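Side-chain contacts in beta-ketoacyl-[acyl-carrier-protein] synthase FabY (Pseudomonas aeruginosa, PDB 4CW4), which condenses acetyl-CoA with malonyl-[acyl-carrier-protein] to make the acetoacetyl-ACP primer that initiates fatty acid synthesis: residues A[11-16]-A[376-381]; A[208-213]-A[307-312]. All coordinates share one frame; numbering follows the deposited sequence.

Contact 1. Residues A[11-16]-A[376-381]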
loop_
_atom_site.group_PDB
_atom_site.type_symbol
_atom_site.label_atom_id
_atom_site.label_comp_id
_atom_site.label_asym_id
_atom_site.label_seq_id
_atom_site.Cartn_x
_atom_site.Cartn_y
_atom_site.Cartn_z
ATOM N N VAL A 11 4.733 -22.719 9.116
ATOM C CA VAL A 11 5.470 -22.715 10.374
ATOM C C VAL A 11 6.466 -21.561 10.377
ATOM O O VAL A 11 7.028 -21.207 9.338
ATOM C CB VAL A 11 6.153 -24.061 10.673
ATOM C CG1 VAL A 11 5.114 -25.147 10.826
ATOM C CG2 VAL A 11 7.153 -24.454 9.630
ATOM N N ILE A 12 6.650 -20.967 11.558
ATOM C CA ILE A 12 7.566 -19.858 11.750
ATOM C C ILE A 12 8.951 -20.421 12.042
ATOM O O ILE A 12 9.155 -21.027 13.094
ATOM C CB ILE A 12 7.122 -18.939 12.909
ATOM C CG1 ILE A 12 5.699 -18.411 12.694
ATOM C CG2 ILE A 12 8.138 -17.794 13.079
ATOM C CD1 ILE A 12 5.103 -17.777 13.925
ATOM N N VAL A 13 9.878 -20.254 11.100
ATOM C CA VAL A 13 11.214 -20.835 11.221
ATOM C C VAL A 13 12.282 -19.801 11.583
ATOM O O VAL A 13 13.435 -20.159 11.853
ATOM C CB VAL A 13 11.636 -21.603 9.941
ATOM C CG1 VAL A 13 10.589 -22.667 9.592
ATOM C CG2 VAL A 13 11.867 -20.653 8.765
ATOM N N GLY A 14 11.899 -18.527 11.627
ATOM C CA GLY A 14 12.817 -17.470 12.008
ATOM C C GLY A 14 12.036 -16.201 12.257
ATOM O O GLY A 14 10.901 -16.081 11.814
ATOM N N PHE A 15 12.644 -15.256 12.967
ATOM C CA PHE A 15 12.022 -13.964 13.218
ATOM C C PHE A 15 13.072 -12.993 13.693
ATOM O O PHE A 15 14.057 -13.391 14.329
ATOM C CB PHE A 15 10.863 -14.082 14.224
ATOM C CG PHE A 15 11.274 -14.544 15.599
ATOM C CD1 PHE A 15 11.361 -15.882 15.905
ATOM C CD2 PHE A 15 11.557 -13.616 16.595
ATOM C CE1 PHE A 15 11.743 -16.283 17.170
ATOM C CE2 PHE A 15 11.923 -14.004 17.855
ATOM C CZ PHE A 15 12.043 -15.345 18.140
ATOM N N GLY A 16 12.899 -11.723 13.355
ATOM C CA GLY A 16 13.865 -10.739 13.776
ATOM C C GLY A 16 13.393 -9.345 13.493
ATOM O O GLY A 16 12.352 -9.169 12.859
ATOM N N GLU A 376 6.521 -29.303 5.184
ATOM C CA GLU A 376 7.333 -30.322 4.538
ATOM C C GLU A 376 8.757 -29.815 4.306
ATOM O O GLU A 376 9.732 -30.526 4.567
ATOM C CB GLU A 376 6.666 -30.733 3.228
ATOM C CG GLU A 376 7.329 -31.873 2.508
ATOM C CD GLU A 376 6.498 -32.326 1.333
ATOM O OE1 GLU A 376 6.525 -31.651 0.282
ATOM O OE2 GLU A 376 5.803 -33.353 1.472
ATOM N N LEU A 377 8.883 -28.582 3.815
ATOM C CA LEU A 377 10.197 -27.999 3.605
ATOM C C LEU A 377 10.923 -27.810 4.947
ATOM O O LEU A 377 12.128 -28.055 5.051
ATOM C CB LEU A 377 10.074 -26.654 2.866
ATOM C CG LEU A 377 11.402 -25.966 2.567
ATOM C CD1 LEU A 377 12.252 -26.791 1.601
ATOM C CD2 LEU A 377 11.185 -24.552 2.060
ATOM N N ALA A 378 10.210 -27.341 5.968
ATOM C CA ALA A 378 10.812 -27.172 7.294
ATOM C C ALA A 378 11.384 -28.504 7.790
ATOM O O ALA A 378 12.499 -28.564 8.290
ATOM C CB ALA A 378 9.795 -26.623 8.275
ATOM N N LEU A 379 10.609 -29.557 7.603
ATOM C CA LEU A 379 11.006 -30.903 8.010
ATOM C C LEU A 379 12.288 -31.316 7.281
ATOM O O LEU A 379 13.245 -31.798 7.886
ATOM C CB LEU A 379 9.873 -31.890 7.684
ATOM C CG LEU A 379 9.957 -33.282 8.315
ATOM C CD1 LEU A 379 9.453 -33.240 9.769
ATOM C CD2 LEU A 379 9.177 -34.301 7.481
ATOM N N ARG A 380 12.287 -31.111 5.967
ATOM C CA ARG A 380 13.423 -31.447 5.122
ATOM C C ARG A 380 14.714 -30.727 5.535
ATOM O O ARG A 380 15.787 -31.319 5.511
ATOM C CB ARG A 380 13.109 -31.138 3.647
ATOM C CG ARG A 380 14.125 -31.731 2.699
ATOM C CD ARG A 380 14.137 -31.090 1.330
ATOM N NE ARG A 380 12.814 -30.916 0.763
ATOM C CZ ARG A 380 12.549 -30.096 -0.252
ATOM N NH1 ARG A 380 13.517 -29.392 -0.822
ATOM N NH2 ARG A 380 11.313 -29.979 -0.699
ATOM N N LEU A 381 14.602 -29.460 5.921
ATOM C CA LEU A 381 15.778 -28.631 6.166
ATOM C C LEU A 381 16.209 -28.617 7.613
ATOM O O LEU A 381 17.253 -28.053 7.929
ATOM C CB LEU A 381 15.530 -27.185 5.749
ATOM C CG LEU A 381 15.216 -26.950 4.278
ATOM C CD1 LEU A 381 15.065 -25.451 4.025
ATOM C CD2 LEU A 381 16.277 -27.555 3.383
#
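Val11 and Val13 meet Ala378 without a ring or other flat group between them. The planar guanidinium of Arg380 lies farther round the helix, with Leu377 CD1 3.7 Å above its plane, over the centre of one face, while its NH1 bonds to Asn216 O. The contact itself is aliphatic: Val11 CG2 comes within 3.7 Å of Ala378 CB, and Val13 CG1 stands 4.2 Å from that same methyl. Both valines adopt the same first torsion, yet different branches touch. In Val11, CG2 sits between the backbone N and the carbonyl carbon (chi1 -63°), whereas in Val13 the branch beside the backbone N does the touching. This is helix-on-sheet packing in the thiolase fold of ketosynthases: strand 10-19 pairs antiparallel with strand 366-374, which leads directly into helix 375-381. Beta-branched valines suit the extended strand and present compact methyls; alanine, the smallest residue with a side chain, lets the helix backbone come close, Val13 CA and Ala378 CA being 7.5 Å apart. A classic beta bulge interrupts the pairing here, Val13 and Gly14 sharing Val371 as their partner, with Val13 taking a near-helical psi of -5°. Farther along the strand, Phe15 meets the ring of His386 edge-to-face.

Contact 2. Residues A[208-213]-A[307-312]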
loop_
_atom_site.group_PDB
_atom_site.type_symbol
_atom_site.label_atom_id
_atom_site.label_comp_id
_atom_site.label_asym_id
_atom_site.label_seq_id
_atom_site.Cartn_x
_atom_site.Cartn_y
_atom_site.Cartn_z
ATOM N N ILE A 208 19.956 -21.308 8.963
ATOM C CA ILE A 208 20.106 -21.991 7.686
ATOM C C ILE A 208 20.651 -21.001 6.660
ATOM O O ILE A 208 20.184 -19.862 6.572
ATOM C CB ILE A 208 18.764 -22.600 7.211
ATOM C CG1 ILE A 208 18.229 -23.613 8.232
ATOM C CG2 ILE A 208 18.940 -23.294 5.858
ATOM C CD1 ILE A 208 16.809 -24.012 7.986
ATOM N N ASP A 209 21.669 -21.426 5.913
ATOM C CA ASP A 209 22.234 -20.596 4.856
ATOM C C ASP A 209 21.119 -20.260 3.857
ATOM O O ASP A 209 20.404 -21.144 3.404
ATOM C CB ASP A 209 23.393 -21.355 4.177
ATOM C CG ASP A 209 24.226 -20.499 3.213
ATOM O OD1 ASP A 209 23.752 -19.482 2.676
ATOM O OD2 ASP A 209 25.395 -20.884 2.976
ATOM N N TRP A 210 20.946 -18.984 3.525
ATOM C CA TRP A 210 19.919 -18.592 2.558
ATOM C C TRP A 210 20.098 -19.365 1.244
ATOM O O TRP A 210 19.119 -19.779 0.630
ATOM C CB TRP A 210 19.924 -17.076 2.306
ATOM C CG TRP A 210 18.847 -16.645 1.324
ATOM C CD1 TRP A 210 19.039 -16.093 0.090
ATOM C CD2 TRP A 210 17.424 -16.757 1.490
ATOM N NE1 TRP A 210 17.830 -15.851 -0.515
ATOM C CE2 TRP A 210 16.825 -16.257 0.320
ATOM C CE3 TRP A 210 16.601 -17.232 2.513
ATOM C CZ2 TRP A 210 15.442 -16.220 0.149
ATOM C CZ3 TRP A 210 15.231 -17.187 2.339
ATOM C CH2 TRP A 210 14.666 -16.690 1.166
ATOM N N LYS A 211 21.345 -19.591 0.839
ATOM C CA LYS A 211 21.620 -20.386 -0.360
ATOM C C LYS A 211 21.009 -21.786 -0.299
ATOM O O LYS A 211 20.501 -22.290 -1.299
ATOM C CB LYS A 211 23.126 -20.504 -0.599
ATOM C CG LYS A 211 23.484 -21.416 -1.760
ATOM C CD LYS A 211 24.622 -20.844 -2.562
ATOM C CE LYS A 211 25.099 -21.815 -3.651
ATOM N NZ LYS A 211 24.018 -22.302 -4.542
ATOM N N THR A 212 21.078 -22.419 0.861
ATOM C CA THR A 212 20.515 -23.745 1.025
ATOM C C THR A 212 19.004 -23.716 0.827
ATOM O O THR A 212 18.420 -24.611 0.196
ATOM C CB THR A 212 20.833 -24.314 2.420
ATOM O OG1 THR A 212 22.246 -24.344 2.613
ATOM C CG2 THR A 212 20.297 -25.725 2.564
ATOM N N ILE A 213 18.366 -22.692 1.385
ATOM C CA ILE A 213 16.921 -22.530 1.232
ATOM C C ILE A 213 16.549 -22.368 -0.248
ATOM O O ILE A 213 15.706 -23.099 -0.770
ATOM C CB ILE A 213 16.400 -21.351 2.086
ATOM C CG1 ILE A 213 16.619 -21.687 3.570
ATOM C CG2 ILE A 213 14.915 -21.045 1.770
ATOM C CD1 ILE A 213 16.379 -20.497 4.519
ATOM N N VAL A 307 8.503 -20.561 0.920
ATOM C CA VAL A 307 9.262 -19.753 1.870
ATOM C C VAL A 307 8.733 -18.351 1.757
ATOM O O VAL A 307 8.710 -17.795 0.656
ATOM C CB VAL A 307 10.774 -19.739 1.561
ATOM C CG1 VAL A 307 11.540 -18.927 2.608
ATOM C CG2 VAL A 307 11.295 -21.164 1.490
ATOM N N VAL A 308 8.289 -17.788 2.874
ATOM C CA VAL A 308 7.679 -16.473 2.852
ATOM C C VAL A 308 8.272 -15.590 3.941
ATOM O O VAL A 308 8.289 -15.954 5.116
ATOM C CB VAL A 308 6.143 -16.525 3.064
ATOM C CG1 VAL A 308 5.558 -15.113 2.935
ATOM C CG2 VAL A 308 5.477 -17.477 2.091
ATOM N N ILE A 309 8.750 -14.417 3.542
ATOM C CA ILE A 309 9.213 -13.417 4.502
ATOM C C ILE A 309 8.075 -12.420 4.613
ATOM O O ILE A 309 7.682 -11.812 3.613
ATOM C CB ILE A 309 10.501 -12.724 4.047
ATOM C CG1 ILE A 309 11.724 -13.670 4.171
ATOM C CG2 ILE A 309 10.780 -11.491 4.914
ATOM C CD1 ILE A 309 11.710 -14.902 3.270
ATOM N N VAL A 310 7.514 -12.293 5.810
ATOM C CA VAL A 310 6.380 -11.403 6.044
ATOM C C VAL A 310 6.731 -10.413 7.138
ATOM O O VAL A 310 7.207 -10.804 8.197
ATOM C CB VAL A 310 5.135 -12.174 6.539
ATOM C CG1 VAL A 310 3.922 -11.253 6.586
ATOM C CG2 VAL A 310 4.833 -13.403 5.681
ATOM N N GLY A 311 6.491 -9.137 6.904
ATOM C CA GLY A 311 6.774 -8.162 7.938
ATOM C C GLY A 311 6.371 -6.767 7.510
ATOM O O GLY A 311 5.535 -6.596 6.614
ATOM N N ASN A 312 6.974 -5.768 8.140
ATOM C CA ASN A 312 6.689 -4.369 7.842
ATOM C C ASN A 312 7.819 -3.515 8.398
ATOM O O ASN A 312 8.615 -3.962 9.235
ATOM C CB ASN A 312 5.362 -3.939 8.479
ATOM C CG ASN A 312 4.147 -4.343 7.671
ATOM O OD1 ASN A 312 3.374 -5.216 8.074
ATOM N ND2 ASN A 312 3.965 -3.708 6.530
#
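A short helix laid on a strand of the ketosynthase's N-terminal thiolase-type half brings Trp210 and Ile213 down on Val307 and Ile309. Ile213 and Val307 make the closest approach, CG2 to CG2 at 3.6 Å; in Ile213 this methyl is anti to the backbone N (chi1 -65°, measured to CG1). The six-membered ring of Trp210 reaches the strand with its outer carbons. Val307 CG1 lies at the ring edge, near its plane, 4.1 Å from CZ3, and Ile309 CD1 approaches CH2 obliquely at 4.0 Å. Strand 307-314, flanked by parallel strand 222-225 and antiparallel strand 366-374, alternates its residues: Val307 and Ile309 turn to helix 210-215, while Val310 packs against helix 288-301. Alternation gives the strand two faces, and valine and isoleucine, whose beta-branching suits an extended backbone, make both apolar. Tryptophan suits the helix because its long indole spans two strand residues and still has a polar NE1, which donates to Leu273 O. At the start of the helix Asp209 is the N-cap, its short side chain reaching forward: Lys211 N donates to Asp209 OD1 at 3.0 Å (N-H...O 150°), coming from 48° out of the carboxylate plane.

How the contacts relate
The two contacts lie with their centres about 9 Å apart, on the same side of the chain's centre. Contact 2 falls within the stretch of chain between the two segments of contact 1, so the chain supplies 11-16, 208-213, 307-312 and 376-381 in that order. Strand 366-374 joins them, pairing antiparallel with strands 10-19 and 307-314, which flank it; helix 375-381 packs on both flanking strands. Helices 210-215 and 375-381 touch where Leu381 CD1 lies 4.1 Å from Ile213 CG1, and helix 375-381 reaches strand 307-314 with Leu377 CD2 3.4 Å from Val307 CG2. The two apolar patches thus adjoin on the same side of the sheet, away from the active-site residues.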